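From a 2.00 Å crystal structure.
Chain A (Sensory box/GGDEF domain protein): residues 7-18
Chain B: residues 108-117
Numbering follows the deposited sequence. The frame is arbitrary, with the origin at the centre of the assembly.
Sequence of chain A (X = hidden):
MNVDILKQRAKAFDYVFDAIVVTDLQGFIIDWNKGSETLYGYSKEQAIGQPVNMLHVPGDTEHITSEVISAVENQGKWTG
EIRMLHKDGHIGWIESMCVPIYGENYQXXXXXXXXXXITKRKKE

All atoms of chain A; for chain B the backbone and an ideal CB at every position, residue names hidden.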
# COMPACT_ATOMS: atom_id res chain seq x y z
N LYS A 7 5.26 -12.89 -4.73
CA LYS A 7 6.29 -12.41 -3.82
C LYS A 7 6.45 -10.89 -3.92
O LYS A 7 6.48 -10.20 -2.90
CB LYS A 7 7.62 -13.10 -4.12
CG LYS A 7 8.67 -12.94 -3.02
CD LYS A 7 9.91 -13.78 -3.30
CE LYS A 7 10.88 -13.78 -2.11
NZ LYS A 7 12.11 -14.61 -2.36
N GLN A 8 6.51 -10.37 -5.15
CA GLN A 8 6.69 -8.94 -5.34
C GLN A 8 5.52 -8.11 -4.86
O GLN A 8 5.70 -7.02 -4.31
CB GLN A 8 6.99 -8.64 -6.81
CG GLN A 8 8.11 -9.49 -7.40
CD GLN A 8 9.39 -9.49 -6.57
OE1 GLN A 8 10.34 -10.21 -6.87
NE2 GLN A 8 9.41 -8.68 -5.52
N ARG A 9 4.31 -8.62 -5.05
CA ARG A 9 3.14 -7.89 -4.58
C ARG A 9 3.20 -7.79 -3.06
O ARG A 9 2.86 -6.75 -2.48
CB ARG A 9 1.85 -8.61 -4.98
CG ARG A 9 1.39 -8.31 -6.39
CD ARG A 9 0.26 -9.24 -6.76
NE ARG A 9 -0.41 -8.83 -7.99
CZ ARG A 9 -1.16 -9.63 -8.73
NH1 ARG A 9 -1.34 -10.90 -8.37
NH2 ARG A 9 -1.74 -9.17 -9.82
N ALA A 10 3.65 -8.86 -2.42
CA ALA A 10 3.76 -8.90 -0.96
C ALA A 10 4.86 -8.02 -0.40
O ALA A 10 4.78 -7.55 0.73
CB ALA A 10 3.96 -10.32 -0.50
N LYS A 11 5.90 -7.78 -1.20
CA LYS A 11 7.02 -6.96 -0.77
C LYS A 11 6.62 -5.50 -0.55
O LYS A 11 7.17 -4.84 0.33
CB LYS A 11 8.16 -7.02 -1.80
CG LYS A 11 9.45 -6.32 -1.36
CD LYS A 11 10.47 -6.30 -2.49
CE LYS A 11 11.64 -5.36 -2.17
NZ LYS A 11 12.51 -5.87 -1.08
N ALA A 12 5.67 -5.00 -1.33
CA ALA A 12 5.23 -3.62 -1.20
C ALA A 12 4.70 -3.34 0.21
O ALA A 12 4.59 -2.18 0.62
CB ALA A 12 4.15 -3.31 -2.24
N PHE A 13 4.40 -4.41 0.94
CA PHE A 13 3.84 -4.34 2.30
C PHE A 13 4.54 -3.31 3.20
O PHE A 13 3.91 -2.34 3.66
CB PHE A 13 3.92 -5.73 2.94
CG PHE A 13 2.99 -5.94 4.12
CD1 PHE A 13 1.60 -5.90 3.95
CD2 PHE A 13 3.50 -6.20 5.39
CE1 PHE A 13 0.74 -6.14 5.03
CE2 PHE A 13 2.65 -6.44 6.47
CZ PHE A 13 1.27 -6.41 6.29
N ASP A 14 5.83 -3.50 3.45
CA ASP A 14 6.58 -2.60 4.31
C ASP A 14 7.19 -1.39 3.63
O ASP A 14 8.13 -0.80 4.15
CB ASP A 14 7.68 -3.36 5.06
CG ASP A 14 7.13 -4.18 6.22
OD1 ASP A 14 6.18 -3.71 6.87
OD2 ASP A 14 7.67 -5.28 6.48
N TYR A 15 6.64 -0.99 2.48
CA TYR A 15 7.16 0.17 1.77
C TYR A 15 6.07 1.21 1.54
O TYR A 15 6.34 2.41 1.44
CB TYR A 15 7.78 -0.26 0.43
CG TYR A 15 9.11 -0.98 0.57
CD1 TYR A 15 10.29 -0.28 0.85
CD2 TYR A 15 9.17 -2.37 0.46
CE1 TYR A 15 11.51 -0.96 1.00
CE2 TYR A 15 10.38 -3.05 0.62
CZ TYR A 15 11.54 -2.34 0.89
OH TYR A 15 12.72 -3.02 1.04
N VAL A 16 4.81 0.77 1.48
CA VAL A 16 3.71 1.71 1.26
C VAL A 16 3.48 2.64 2.45
O VAL A 16 3.83 2.31 3.59
CB VAL A 16 2.39 0.97 0.95
CG1 VAL A 16 2.53 0.19 -0.34
CG2 VAL A 16 2.04 0.03 2.10
N PHE A 17 2.89 3.80 2.18
CA PHE A 17 2.59 4.77 3.22
C PHE A 17 1.30 4.36 3.95
O PHE A 17 1.13 4.66 5.13
CB PHE A 17 2.42 6.16 2.61
CG PHE A 17 2.19 7.26 3.63
CD1 PHE A 17 3.01 7.38 4.75
CD2 PHE A 17 1.18 8.20 3.44
CE1 PHE A 17 2.83 8.42 5.66
CE2 PHE A 17 0.99 9.24 4.34
CZ PHE A 17 1.82 9.35 5.46
N ASP A 18 0.40 3.68 3.25
CA ASP A 18 -0.85 3.23 3.85
C ASP A 18 -0.58 2.25 5.01
O ASP A 18 0.32 1.41 4.93
CB ASP A 18 -1.75 2.55 2.80
CG ASP A 18 -2.61 3.55 2.03
OD1 ASP A 18 -2.35 4.77 2.11
OD2 ASP A 18 -3.55 3.12 1.33
N UNK B 108 19.12 -9.33 -8.50
CA UNK B 108 18.11 -8.33 -8.82
C UNK B 108 17.38 -8.69 -10.12
O UNK B 108 18.02 -9.02 -11.12
CB UNK B 108 18.75 -6.95 -8.94
N UNK B 109 16.05 -8.64 -10.11
CA UNK B 109 15.26 -8.95 -11.30
C UNK B 109 14.38 -7.77 -11.72
O UNK B 109 13.54 -7.89 -12.62
CB UNK B 109 14.39 -10.18 -11.05
N UNK B 110 14.58 -6.64 -11.07
CA UNK B 110 13.79 -5.48 -11.42
C UNK B 110 13.68 -4.52 -10.26
O UNK B 110 14.54 -4.49 -9.38
CB UNK B 110 12.40 -5.90 -11.89
N UNK B 111 12.60 -3.74 -10.25
CA UNK B 111 12.38 -2.76 -9.21
C UNK B 111 10.93 -2.63 -8.77
O UNK B 111 9.99 -3.03 -9.48
CB UNK B 111 12.89 -1.40 -9.69
N UNK B 112 10.78 -2.05 -7.58
CA UNK B 112 9.48 -1.80 -6.97
C UNK B 112 9.37 -0.30 -6.78
O UNK B 112 10.22 0.32 -6.13
CB UNK B 112 9.31 -2.55 -5.65
N UNK B 113 8.34 0.30 -7.37
CA UNK B 113 8.14 1.73 -7.22
C UNK B 113 6.89 2.03 -6.41
O UNK B 113 5.85 1.39 -6.62
CB UNK B 113 8.05 2.40 -8.59
N UNK B 114 6.99 2.98 -5.48
CA UNK B 114 5.85 3.41 -4.65
C UNK B 114 5.67 4.90 -4.93
O UNK B 114 6.63 5.67 -4.85
CB UNK B 114 6.08 3.14 -3.16
N UNK B 115 4.45 5.31 -5.25
CA UNK B 115 4.23 6.70 -5.61
C UNK B 115 2.99 7.33 -4.97
O UNK B 115 2.02 6.63 -4.69
CB UNK B 115 4.12 6.81 -7.13
N UNK B 116 3.03 8.65 -4.78
CA UNK B 116 1.92 9.41 -4.19
C UNK B 116 1.84 10.82 -4.76
O UNK B 116 2.84 11.55 -4.80
CB UNK B 116 2.07 9.48 -2.67
N UNK B 117 0.65 11.21 -5.18
CA UNK B 117 0.42 12.54 -5.73
C UNK B 117 0.77 13.62 -4.72
O UNK B 117 0.39 13.54 -3.55
CB UNK B 117 -1.04 12.69 -6.17

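Chain B runs as an extended strand beside the helix of chain A and the loop that follows it. The helix and strand axes approach to 9.8 Å, with their N-to-C directions 35° apart. No hydrogen bond links the two stretches; the contact is by packing.

Position 108 has nothing of the chain A stretch within reach of its ideal CB. Many residues would suit it. It is Met B108, and its side chain does not reach the chain A stretch.

Position 109 points its CB toward chain A, but no atom of the stretch lies within 5.5 Å of the ideal CB. A branched or longer side chain could cross the gap toward Gln A8; a small one could not. The residue is Val B109. It points toward the stretch and lies lightly near the Gln A8 side chain.

Position 110 is set by its backbone. With phi 155° and psi -154°, a CB would be jammed against the carbonyl O of position 109. This calls for glycine whatever chain A offers, and the residue is Gly B110.

Position 111 is out of reach of the chain A stretch, which places no demand on it. It is Ala B111.

Position 112 faces chain A squarely. Its CA is 7.4 Å from CA of Ala A12, and its ideal CB is 5.0 Å from CD of Lys A11. Around it lie the aliphatic part of Lys A11, the small Ala A12 and the ring of Tyr A15. Alanine leaves room here, so a medium-sized apolar side chain such as leucine, isoleucine or methionine would suit. The residue is Leu B112, with chi1 t and chi2 p. Its CD2 lies 3.9 Å from CA of Ala A12, 3.9 Å from CD2 of Tyr A15 and 4.1 Å from CD of Lys A11. Its CD1 sits 4.2 Å from CB of Ala A12. At 85 Å², it has the largest covered area of any residue in the two stretches.

Position 113 is out of reach of the chain A stretch, so many residues would fit. It is Gly B113.

Position 114 again points toward chain A. Its ideal CB is 4.7 Å from O of Tyr A15 and 5.2 Å from CA of Val A16. The space is close, and a valine, isoleucine or leucine would suit. The residue is Ile B114. Its CG1 packs 4.1 Å from CB of Tyr A15, and its CG2 lies 4.3 Å from CA of Val A16.

Position 115 is out of reach and unconstrained by the chain A stretch. Asn B115 uses its amide elsewhere in the structure.

Position 116 points toward chain A, yet its ideal CB has nothing of the stretch within 5.5 Å. A long side chain is needed to reach Phe A17; arginine, lysine or methionine could do so. Arg B116 lays one guanidinium face over CB of Phe A17, with NH1 3.4 Å from that CB.

Position 117 is out of reach, and polar residues would be acceptable. It is Asp B117.

Chain B (108-117) MVGALGINRD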
# COMPACT_ATOMS: atom_id res chain seq x y z
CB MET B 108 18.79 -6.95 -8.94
CG MET B 108 17.85 -5.78 -9.19
SD MET B 108 18.71 -4.18 -9.23
CE MET B 108 18.96 -4.02 -10.98
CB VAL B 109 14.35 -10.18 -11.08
CG1 VAL B 109 15.21 -11.43 -10.87
CG2 VAL B 109 13.43 -9.95 -9.87
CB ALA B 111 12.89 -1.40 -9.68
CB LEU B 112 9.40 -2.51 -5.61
CG LEU B 112 8.13 -2.31 -4.76
CD1 LEU B 112 6.95 -3.02 -5.41
CD2 LEU B 112 8.36 -2.88 -3.36
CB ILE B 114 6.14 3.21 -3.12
CG1 ILE B 114 6.29 1.72 -2.80
CG2 ILE B 114 4.97 3.77 -2.30
CD1 ILE B 114 7.43 1.05 -3.49
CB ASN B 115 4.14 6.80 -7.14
CG ASN B 115 5.35 6.20 -7.84
OD1 ASN B 115 6.34 6.89 -8.11
ND2 ASN B 115 5.28 4.90 -8.13
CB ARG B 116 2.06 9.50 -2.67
CG ARG B 116 1.66 8.25 -1.90
CD ARG B 116 1.92 8.44 -0.41
NE ARG B 116 3.34 8.64 -0.15
CZ ARG B 116 4.26 7.68 -0.16
NH1 ARG B 116 3.92 6.43 -0.42
NH2 ARG B 116 5.53 7.98 0.08
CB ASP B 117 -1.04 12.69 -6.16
CG ASP B 117 -1.42 14.13 -6.44
OD1 ASP B 117 -0.60 14.85 -7.06
OD2 ASP B 117 -2.52 14.55 -6.04
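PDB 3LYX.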